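Side-chain contacts in major capsid protein (Norovirus Hu/GI.7/TCH-060/USA/2003, PDB 4P25), which builds the norovirus capsid and, through its protruding P domain, binds histo-blood group antigen glycans such as LeY: residues A[11-15]-A[16-20]; A[30-33]-A[34-38]; A[145-148]-A[149-153]; A[226-229]-A[230-234]. One frame throughout, in Å; residues are numbered along the deposited sequence.

Contact 1: residues A[11-15]-A[16-20]; sequences PNIPL and NNLAN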
loop_
_atom_site.group_PDB
_atom_site.type_symbol
_atom_site.label_atom_id
_atom_site.label_comp_id
_atom_site.label_asym_id
_atom_site.label_seq_id
_atom_site.Cartn_x
_atom_site.Cartn_y
_atom_site.Cartn_z
ATOM N N PRO A 11 -2.990 15.176 3.490
ATOM C CA PRO A 11 -1.613 14.667 3.484
ATOM C C PRO A 11 -0.576 15.599 2.853
ATOM O O PRO A 11 -0.744 16.041 1.718
ATOM C CB PRO A 11 -1.729 13.377 2.672
ATOM C CG PRO A 11 -3.094 12.894 2.974
ATOM C CD PRO A 11 -3.944 14.143 3.046
ATOM N N ASN A 12 0.482 15.884 3.609
ATOM C CA ASN A 12 1.617 16.664 3.122
ATOM C C ASN A 12 2.567 15.745 2.354
ATOM O O ASN A 12 3.695 15.480 2.787
ATOM C CB ASN A 12 2.322 17.343 4.299
ATOM C CG ASN A 12 3.544 18.139 3.879
ATOM O OD1 ASN A 12 3.622 18.636 2.756
ATOM N ND2 ASN A 12 4.512 18.254 4.783
ATOM N N ILE A 13 2.078 15.243 1.225
ATOM C CA ILE A 13 2.780 14.262 0.405
ATOM C C ILE A 13 2.498 14.605 -1.052
ATOM O O ILE A 13 1.346 14.839 -1.410
ATOM C CB ILE A 13 2.247 12.835 0.666
ATOM C CG1 ILE A 13 2.481 12.418 2.119
ATOM C CG2 ILE A 13 2.898 11.843 -0.272
ATOM C CD1 ILE A 13 1.813 11.104 2.501
ATOM N N PRO A 14 3.539 14.647 -1.900
ATOM C CA PRO A 14 3.294 14.970 -3.310
ATOM C C PRO A 14 2.420 13.912 -3.969
ATOM O O PRO A 14 2.474 12.740 -3.581
ATOM C CB PRO A 14 4.696 14.956 -3.930
ATOM C CG PRO A 14 5.632 15.108 -2.781
ATOM C CD PRO A 14 4.969 14.430 -1.624
ATOM N N LEU A 15 1.627 14.332 -4.948
ATOM C CA LEU A 15 0.633 13.464 -5.570
ATOM C C LEU A 15 1.218 12.167 -6.121
ATOM O O LEU A 15 0.601 11.104 -5.987
ATOM C CB LEU A 15 -0.126 14.223 -6.662
ATOM C CG LEU A 15 -1.345 13.510 -7.257
ATOM C CD1 LEU A 15 -2.265 13.001 -6.160
ATOM C CD2 LEU A 15 -2.089 14.448 -8.187
ATOM N N ASN A 16 2.408 12.237 -6.715
ATOM C CA ASN A 16 3.025 11.035 -7.272
ATOM C C ASN A 16 3.597 10.072 -6.222
ATOM O O ASN A 16 4.065 8.984 -6.567
ATOM C CB ASN A 16 4.053 11.360 -8.371
ATOM C CG ASN A 16 5.161 12.283 -7.902
ATOM O OD1 ASN A 16 5.213 12.682 -6.742
ATOM N ND2 ASN A 16 6.068 12.619 -8.817
ATOM N N ASN A 17 3.554 10.479 -4.952
ATOM C CA ASN A 17 3.854 9.587 -3.824
ATOM C C ASN A 17 2.583 9.104 -3.109
ATOM O O ASN A 17 2.650 8.548 -2.013
ATOM C CB ASN A 17 4.788 10.257 -2.805
ATOM C CG ASN A 17 6.259 10.126 -3.163
ATOM O OD1 ASN A 17 6.654 9.248 -3.928
ATOM N ND2 ASN A 17 7.083 11.001 -2.591
ATOM N N LEU A 18 1.429 9.309 -3.737
ATOM C CA LEU A 18 0.158 8.841 -3.180
ATOM C C LEU A 18 -0.364 7.620 -3.925
ATOM O O LEU A 18 -0.206 7.520 -5.145
ATOM C CB LEU A 18 -0.887 9.957 -3.217
ATOM C CG LEU A 18 -0.576 11.147 -2.311
ATOM C CD1 LEU A 18 -1.645 12.223 -2.433
ATOM C CD2 LEU A 18 -0.442 10.666 -0.871
ATOM N N ALA A 19 -0.988 6.699 -3.189
ATOM C CA ALA A 19 -1.519 5.467 -3.767
ATOM C C ALA A 19 -2.945 5.604 -4.300
ATOM O O ALA A 19 -3.758 6.347 -3.758
ATOM C CB ALA A 19 -1.460 4.333 -2.740
ATOM N N ASN A 20 -3.240 4.868 -5.364
ATOM C CA ASN A 20 -4.611 4.692 -5.811
ATOM C C ASN A 20 -5.389 3.935 -4.731
ATOM O O ASN A 20 -4.835 3.074 -4.030
ATOM C CB ASN A 20 -4.629 3.901 -7.122
ATOM C CG ASN A 20 -5.907 4.104 -7.915
ATOM O OD1 ASN A 20 -6.965 3.560 -7.573
ATOM N ND2 ASN A 20 -5.807 4.854 -9.011
#
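A short 3-10 turn runs from Pro14 to Leu18, in the loop before strand 29-31. Two successive backbone bonds build it. Asn17 N donates to Pro14 O at 2.9 Å, and Leu18 N donates to Leu15 O at 3.0 Å. Both donors sit above the carbonyl planes, the second as far as 61° out of plane. The turn brings Leu18 back over the residues before it. Its CG is beside the backbone N (chi1 -66°), and its two methyls part from there. Leu18 CD2 meets Ile13 CG2 at 3.6 Å. Leu18 CD1 meets Leu15 CD1 at 3.9 Å, with the two leucine side chains crossing at about a right angle. Ile13 CG2 also touches Asn17 CB, at 3.5 Å. Asn17 lies alongside the Pro14 ring, pointing the same way. Its amide oxygen OD1 is bonded to Gln63 of the second subunit, so the turn also reaches the dimer interface. Leu18 continues inward onto Phe227 of helix 225-234. Leu15 and Leu18 are buried, while Asn16 and Asn17 are partly exposed. Paired i to i+3 backbone bonds of this kind are the signature of a 3-10 turn.

Contact 2: residues A[30-33]-A[34-38]; sequences MTVS and TDQNQ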
loop_
_atom_site.group_PDB
_atom_site.type_symbol
_atom_site.label_atom_id
_atom_site.label_comp_id
_atom_site.label_asym_id
_atom_site.label_seq_id
_atom_site.Cartn_x
_atom_site.Cartn_y
_atom_site.Cartn_z
ATOM N N MET A 30 -3.891 13.487 -12.479
ATOM C CA MET A 30 -5.289 13.822 -12.247
ATOM C C MET A 30 -5.964 14.021 -13.582
ATOM O O MET A 30 -5.307 14.309 -14.579
ATOM C CB MET A 30 -5.403 15.148 -11.499
ATOM C CG MET A 30 -5.024 15.109 -10.050
ATOM S SD MET A 30 -5.020 16.770 -9.342
ATOM C CE MET A 30 -3.468 17.426 -9.953
ATOM N N THR A 31 -7.285 13.895 -13.604
ATOM C CA THR A 31 -8.041 14.276 -14.786
ATOM C C THR A 31 -9.487 14.558 -14.410
ATOM O O THR A 31 -9.916 14.263 -13.291
ATOM C CB THR A 31 -7.976 13.185 -15.878
ATOM O OG1 THR A 31 -8.406 13.736 -17.133
ATOM C CG2 THR A 31 -8.847 11.984 -15.510
ATOM N N VAL A 32 -10.226 15.156 -15.336
ATOM C CA VAL A 32 -11.671 15.251 -15.204
ATOM C C VAL A 32 -12.263 14.303 -16.238
ATOM O O VAL A 32 -11.594 13.957 -17.213
ATOM C CB VAL A 32 -12.170 16.691 -15.421
ATOM C CG1 VAL A 32 -11.741 17.578 -14.257
ATOM C CG2 VAL A 32 -11.653 17.246 -16.745
ATOM N N SER A 33 -13.496 13.858 -16.025
ATOM C CA SER A 33 -14.114 12.937 -16.975
ATOM C C SER A 33 -14.464 13.650 -18.277
ATOM O O SER A 33 -14.742 14.853 -18.278
ATOM C CB SER A 33 -15.337 12.246 -16.363
ATOM O OG SER A 33 -16.280 13.176 -15.862
ATOM N N THR A 34 -14.430 12.911 -19.384
ATOM C CA THR A 34 -14.710 13.479 -20.704
ATOM C C THR A 34 -16.119 14.074 -20.752
ATOM O O THR A 34 -16.323 15.162 -21.281
ATOM C CB THR A 34 -14.501 12.443 -21.828
ATOM O OG1 THR A 34 -13.137 12.003 -21.819
ATOM C CG2 THR A 34 -14.813 13.054 -23.186
ATOM N N ASP A 35 -17.080 13.354 -20.183
ATOM C CA ASP A 35 -18.393 13.912 -19.891
ATOM C C ASP A 35 -18.353 14.364 -18.439
ATOM O O ASP A 35 -18.321 13.537 -17.532
ATOM C CB ASP A 35 -19.475 12.849 -20.099
ATOM C CG ASP A 35 -20.865 13.313 -19.671
ATOM O OD1 ASP A 35 -21.045 14.487 -19.287
ATOM O OD2 ASP A 35 -21.793 12.482 -19.736
ATOM N N GLN A 36 -18.354 15.674 -18.215
ATOM C CA GLN A 36 -18.198 16.195 -16.857
ATOM C C GLN A 36 -19.448 16.035 -15.992
ATOM O O GLN A 36 -19.426 16.357 -14.802
ATOM C CB GLN A 36 -17.726 17.651 -16.872
ATOM C CG GLN A 36 -16.258 17.808 -17.241
ATOM C CD GLN A 36 -15.845 19.259 -17.397
ATOM O OE1 GLN A 36 -16.437 20.156 -16.794
ATOM N NE2 GLN A 36 -14.829 19.497 -18.217
ATOM N N ASN A 37 -20.530 15.537 -16.586
ATOM C CA ASN A 37 -21.722 15.198 -15.819
ATOM C C ASN A 37 -21.755 13.728 -15.405
ATOM O O ASN A 37 -22.702 13.287 -14.753
ATOM C CB ASN A 37 -22.987 15.530 -16.608
ATOM C CG ASN A 37 -23.049 16.980 -17.022
ATOM O OD1 ASN A 37 -23.153 17.293 -18.207
ATOM N ND2 ASN A 37 -22.985 17.879 -16.047
ATOM N N GLN A 38 -20.729 12.975 -15.793
ATOM C CA GLN A 38 -20.675 11.551 -15.460
ATOM C C GLN A 38 -20.738 11.309 -13.951
ATOM O O GLN A 38 -19.990 11.912 -13.183
ATOM C CB GLN A 38 -19.425 10.886 -16.050
ATOM C CG GLN A 38 -19.290 9.409 -15.680
ATOM C CD GLN A 38 -18.159 8.697 -16.409
ATOM O OE1 GLN A 38 -17.371 9.316 -17.125
ATOM N NE2 GLN A 38 -18.083 7.381 -16.231
HETATM O O HOH W 1 -11.529 14.203 -19.887
HETATM O O HOH W 2 -17.630 13.004 -13.416
HETATM O O HOH W 3 -13.868 17.154 -19.858
#
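Ser33 reaches forward along the chain to the carbonyl of Asp35. Its CB first passes the end of the Gln38 side chain, with Ser33 CB to Gln38 OE1 at 3.6 Å. Beyond CB, the hydroxyl lies between the backbone N and the carbonyl carbon (chi1 55°), which turns it toward the following loop. Ser33 OG donates to Asp35 O at 2.7 Å, arriving from above the carbonyl plane, 48° out of it. Water 2 donates to the same Ser33 OG at 2.8 Å, and also to Gln38 O, so it bridges the serine to the last residue of the beta turn. Asp35 O has a second donor. Gln38 N comes to Asp35 O at 3.0 Å from the opposite face, closing a type I beta turn from Asp35 to Gln38. One carbonyl is therefore held from both faces. Asp35 adds an Asx turn of its own: Asp35 OD1 takes Asn37 N at 2.9 Å, from above the carboxylate plane. The backbone oxygen of Ser33 is used too. Water 3 donates to Ser33 O and accepts from Gln36 NE2, while Gln36 CG packs on Ser33 O at 3.5 Å. The extended Gln36 chain carries Gln36 NE2 to within 4.2 Å of Val32 CG2. Both Val32 and Gln36 touch Ala201 of strand 201-208, which pairs antiparallel with strand 29-31.

Contact 3: residues A[145-148]-A[149-153]; sequences FTSD and QDPTG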
loop_
_atom_site.group_PDB
_atom_site.type_symbol
_atom_site.label_atom_id
_atom_site.label_comp_id
_atom_site.label_asym_id
_atom_site.label_seq_id
_atom_site.Cartn_x
_atom_site.Cartn_y
_atom_site.Cartn_z
ATOM N N PHE A 145 -14.199 -19.360 -9.281
ATOM C CA PHE A 145 -13.041 -19.086 -10.126
ATOM C C PHE A 145 -12.631 -20.318 -10.913
ATOM O O PHE A 145 -13.021 -21.445 -10.588
ATOM C CB PHE A 145 -11.844 -18.575 -9.292
ATOM C CG PHE A 145 -11.274 -19.602 -8.340
ATOM C CD1 PHE A 145 -10.327 -20.523 -8.767
ATOM C CD2 PHE A 145 -11.675 -19.633 -7.009
ATOM C CE1 PHE A 145 -9.806 -21.475 -7.891
ATOM C CE2 PHE A 145 -11.155 -20.575 -6.130
ATOM C CZ PHE A 145 -10.216 -21.494 -6.572
ATOM N N THR A 146 -11.850 -20.093 -11.959
ATOM C CA THR A 146 -11.111 -21.164 -12.598
ATOM C C THR A 146 -9.642 -20.820 -12.409
ATOM O O THR A 146 -9.298 -19.649 -12.200
ATOM C CB THR A 146 -11.452 -21.304 -14.102
ATOM O OG1 THR A 146 -11.200 -20.068 -14.781
ATOM C CG2 THR A 146 -12.917 -21.696 -14.290
ATOM N N SER A 147 -8.781 -21.830 -12.446
ATOM C CA SER A 147 -7.350 -21.618 -12.273
ATOM C C SER A 147 -6.566 -22.708 -12.977
ATOM O O SER A 147 -6.972 -23.869 -12.989
ATOM C CB SER A 147 -6.982 -21.614 -10.787
ATOM O OG SER A 147 -5.584 -21.437 -10.613
ATOM N N ASP A 148 -5.437 -22.335 -13.563
ATOM C CA ASP A 148 -4.556 -23.326 -14.164
ATOM C C ASP A 148 -3.664 -23.965 -13.103
ATOM O O ASP A 148 -2.954 -24.931 -13.373
ATOM C CB ASP A 148 -3.737 -22.714 -15.302
ATOM C CG ASP A 148 -4.559 -22.517 -16.558
ATOM O OD1 ASP A 148 -5.542 -23.269 -16.735
ATOM O OD2 ASP A 148 -4.232 -21.619 -17.364
ATOM N N GLN A 149 -3.721 -23.424 -11.890
ATOM C CA GLN A 149 -2.999 -24.006 -10.767
ATOM C C GLN A 149 -3.991 -24.786 -9.907
ATOM O O GLN A 149 -5.141 -24.973 -10.308
ATOM C CB GLN A 149 -2.274 -22.917 -9.962
ATOM C CG GLN A 149 -1.209 -22.153 -10.761
ATOM C CD GLN A 149 -1.801 -21.130 -11.721
ATOM O OE1 GLN A 149 -2.751 -20.418 -11.384
ATOM N NE2 GLN A 149 -1.254 -21.071 -12.936
ATOM N N ASP A 150 -3.554 -25.253 -8.740
ATOM C CA ASP A 150 -4.423 -26.051 -7.873
ATOM C C ASP A 150 -4.482 -25.480 -6.452
ATOM O O ASP A 150 -4.027 -26.119 -5.507
ATOM C CB ASP A 150 -3.943 -27.510 -7.834
ATOM C CG ASP A 150 -4.997 -28.470 -7.294
ATOM O OD1 ASP A 150 -6.172 -28.070 -7.158
ATOM O OD2 ASP A 150 -4.649 -29.641 -7.021
ATOM N N PRO A 151 -5.049 -24.269 -6.302
ATOM C CA PRO A 151 -5.140 -23.662 -4.973
ATOM C C PRO A 151 -6.036 -24.462 -4.035
ATOM O O PRO A 151 -7.071 -24.983 -4.458
ATOM C CB PRO A 151 -5.763 -22.290 -5.255
ATOM C CG PRO A 151 -6.512 -22.471 -6.535
ATOM C CD PRO A 151 -5.676 -23.419 -7.337
ATOM N N THR A 152 -5.619 -24.570 -2.777
ATOM C CA THR A 152 -6.418 -25.213 -1.742
ATOM C C THR A 152 -6.347 -24.385 -0.467
ATOM O O THR A 152 -5.474 -23.528 -0.316
ATOM C CB THR A 152 -5.916 -26.637 -1.421
ATOM O OG1 THR A 152 -4.567 -26.571 -0.939
ATOM C CG2 THR A 152 -5.975 -27.539 -2.653
ATOM N N GLY A 153 -7.278 -24.635 0.445
ATOM C CA GLY A 153 -7.278 -23.980 1.741
ATOM C C GLY A 153 -7.426 -22.466 1.719
ATOM O O GLY A 153 -8.129 -21.902 0.878
#
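Phe145 lays the CE1-CZ part of its ring against the Pro151 ring. Phe145 CE1 is 3.7 Å from Pro151 CG, and Phe145 CZ is 3.8 Å from the same atom. The approach is oblique, and the two side chains slide past each other in opposite directions. The phenyl gets there because CG lies between the backbone N and the carbonyl carbon (chi1 66°). Between these residues the chain bends at Ser147. Ser147 OG accepts Gln149 N at 3.0 Å, with an N-H...O angle of 152°, which makes an ST turn. Ser147 OG is also bonded to the backbone oxygen of Arg127, and Pro151 CD packs on Ser147 OG at 3.8 Å. The bent Gln149 side chain folds back over the turn. Gln149 CD lies 3.7 Å from Asp148 C, and Gln149 OE1 is held by Arg127 N. The loop follows edge strand 142-144, and Thr146 pairs through its backbone with Asp129 of the other edge strand, 125-130, consistent with the barrel-like P2 fold. Arg127 and Asp129 line the glycan pocket, and Asp148 has its side chain about 4 Å from a bound fucose. The Ser147 and Gln149 bonds to the Arg127 backbone thus hold this loop to a pocket strand, with the phenylalanine-proline pair packed beside them.

Contact 4: residues A[226-229]-A[230-234]; sequences EFVS and HFVEQ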
loop_
_atom_site.group_PDB
_atom_site.type_symbol
_atom_site.label_atom_id
_atom_site.label_comp_id
_atom_site.label_asym_id
_atom_site.label_seq_id
_atom_site.Cartn_x
_atom_site.Cartn_y
_atom_site.Cartn_z
ATOM N N GLU A 226 -3.993 7.533 0.882
ATOM C CA GLU A 226 -3.468 8.202 2.073
ATOM C C GLU A 226 -4.387 9.315 2.586
ATOM O O GLU A 226 -4.341 9.657 3.774
ATOM C CB GLU A 226 -2.040 8.717 1.842
ATOM C CG GLU A 226 -0.986 7.616 1.776
ATOM C CD GLU A 226 -0.892 6.946 0.409
ATOM O OE1 GLU A 226 -1.643 7.338 -0.510
ATOM O OE2 GLU A 226 -0.057 6.032 0.255
ATOM N N PHE A 227 -5.220 9.875 1.707
ATOM C CA PHE A 227 -6.249 10.816 2.151
ATOM C C PHE A 227 -7.250 10.092 3.049
ATOM O O PHE A 227 -7.644 10.608 4.093
ATOM C CB PHE A 227 -6.991 11.447 0.964
ATOM C CG PHE A 227 -6.323 12.673 0.396
ATOM C CD1 PHE A 227 -5.039 12.605 -0.119
ATOM C CD2 PHE A 227 -6.999 13.883 0.336
ATOM C CE1 PHE A 227 -4.431 13.727 -0.662
ATOM C CE2 PHE A 227 -6.395 15.014 -0.204
ATOM C CZ PHE A 227 -5.109 14.933 -0.702
ATOM N N VAL A 228 -7.665 8.897 2.634
ATOM C CA VAL A 228 -8.580 8.087 3.429
ATOM C C VAL A 228 -8.021 7.809 4.826
ATOM O O VAL A 228 -8.691 8.069 5.828
ATOM C CB VAL A 228 -8.903 6.755 2.724
ATOM C CG1 VAL A 228 -9.706 5.852 3.643
ATOM C CG2 VAL A 228 -9.669 7.006 1.436
ATOM N N SER A 229 -6.799 7.293 4.907
ATOM C CA SER A 229 -6.231 6.996 6.222
ATOM C C SER A 229 -6.015 8.268 7.045
ATOM O O SER A 229 -6.167 8.254 8.263
ATOM C CB SER A 229 -4.951 6.159 6.129
ATOM O OG SER A 229 -3.958 6.791 5.349
ATOM N N HIS A 230 -5.683 9.369 6.377
ATOM C CA HIS A 230 -5.541 10.659 7.055
ATOM C C HIS A 230 -6.851 11.061 7.745
ATOM O O HIS A 230 -6.850 11.444 8.916
ATOM C CB HIS A 230 -5.132 11.736 6.044
ATOM C CG HIS A 230 -4.582 12.986 6.664
ATOM N ND1 HIS A 230 -3.274 13.096 7.083
ATOM C CD2 HIS A 230 -5.156 14.188 6.901
ATOM C CE1 HIS A 230 -3.069 14.308 7.568
ATOM N NE2 HIS A 230 -4.193 14.991 7.469
ATOM N N PHE A 231 -7.964 10.962 7.025
ATOM C CA PHE A 231 -9.258 11.340 7.592
ATOM C C PHE A 231 -9.670 10.411 8.733
ATOM O O PHE A 231 -10.174 10.870 9.758
ATOM C CB PHE A 231 -10.349 11.379 6.515
ATOM C CG PHE A 231 -10.067 12.340 5.393
ATOM C CD1 PHE A 231 -9.277 13.460 5.601
ATOM C CD2 PHE A 231 -10.592 12.121 4.131
ATOM C CE1 PHE A 231 -9.011 14.341 4.570
ATOM C CE2 PHE A 231 -10.330 13.003 3.089
ATOM C CZ PHE A 231 -9.538 14.112 3.313
ATOM N N VAL A 232 -9.467 9.109 8.547
ATOM C CA VAL A 232 -9.771 8.124 9.584
ATOM C C VAL A 232 -8.966 8.397 10.849
ATOM O O VAL A 232 -9.499 8.374 11.958
ATOM C CB VAL A 232 -9.472 6.689 9.094
ATOM C CG1 VAL A 232 -9.508 5.699 10.255
ATOM C CG2 VAL A 232 -10.460 6.283 8.013
ATOM N N GLU A 233 -7.680 8.670 10.657
ATOM C CA GLU A 233 -6.742 8.919 11.745
ATOM C C GLU A 233 -7.086 10.204 12.512
ATOM O O GLU A 233 -7.096 10.232 13.750
ATOM C CB GLU A 233 -5.331 9.008 11.147
ATOM C CG GLU A 233 -4.194 8.821 12.115
ATOM C CD GLU A 233 -3.689 10.128 12.682
ATOM O OE1 GLU A 233 -3.889 11.179 12.033
ATOM O OE2 GLU A 233 -3.096 10.107 13.778
ATOM N N GLN A 234 -7.394 11.259 11.767
ATOM C CA GLN A 234 -7.547 12.594 12.338
ATOM C C GLN A 234 -8.886 12.805 13.054
ATOM O O GLN A 234 -8.935 13.497 14.071
ATOM C CB GLN A 234 -7.339 13.652 11.239
ATOM C CG GLN A 234 -7.332 15.102 11.707
ATOM C CD GLN A 234 -6.919 16.069 10.602
ATOM O OE1 GLN A 234 -7.415 15.997 9.476
ATOM N NE2 GLN A 234 -5.997 16.971 10.921
#
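Glu226 O takes His230 N at 2.9 Å, the donor standing 36° out of the carbonyl plane. The bond belongs to helix 225-234, the one regular alpha helix of this P domain, in its P1 part. His230 CB lies 3.2 Å from Glu226 O. The i to i+4 pattern continues along the helix. Val232 N meets Val228 O in a nearly straight bond, with an N-H...O angle of 170°, and Glu233 N donates to Ser229 O at 2.9 Å. Two aromatic rings share one side. Phe227 and Phe231 lie side by side, pointing the same way, with Phe227 CD2 3.9 Å from Phe231 CZ. Phe227 packs on Leu18, and Phe231 on Leu49. The polar side chains turn to other partners. His230 NE2 is hydrogen-bonded to Thr9 OG1, and Glu226 OE1 takes Ala19 N. Glu233 OE2 receives Asn12 N of the second subunit, which places this helix in the dimer interface. Phe227 O has two roles. It accepts Phe231 N at 3.0 Å, and it lies over one face of the Phe231 ring, 3.2 Å above the plane and offset toward the rim.

Overall arrangement
The four contacts follow one another along the chain, and none nests in or crosses another. Contact 1 turns the N-terminal loop toward strand 29-31. Contact 2 closes the turn after that strand, and Leu15 packs on Met30 to join the two. Contact 3 lies far off in the P2 part, with its nearest atoms about 23 Å from contact 1. It bends the chain between strands 142-144 and 154-163. The chain then returns to P1, where contact 4 lies within helix 225-234. There Ala19 and Leu18 meet Glu226 and Phe227, joining the N-terminal loop to the helix. Contacts 1 and 4 also touch the second subunit.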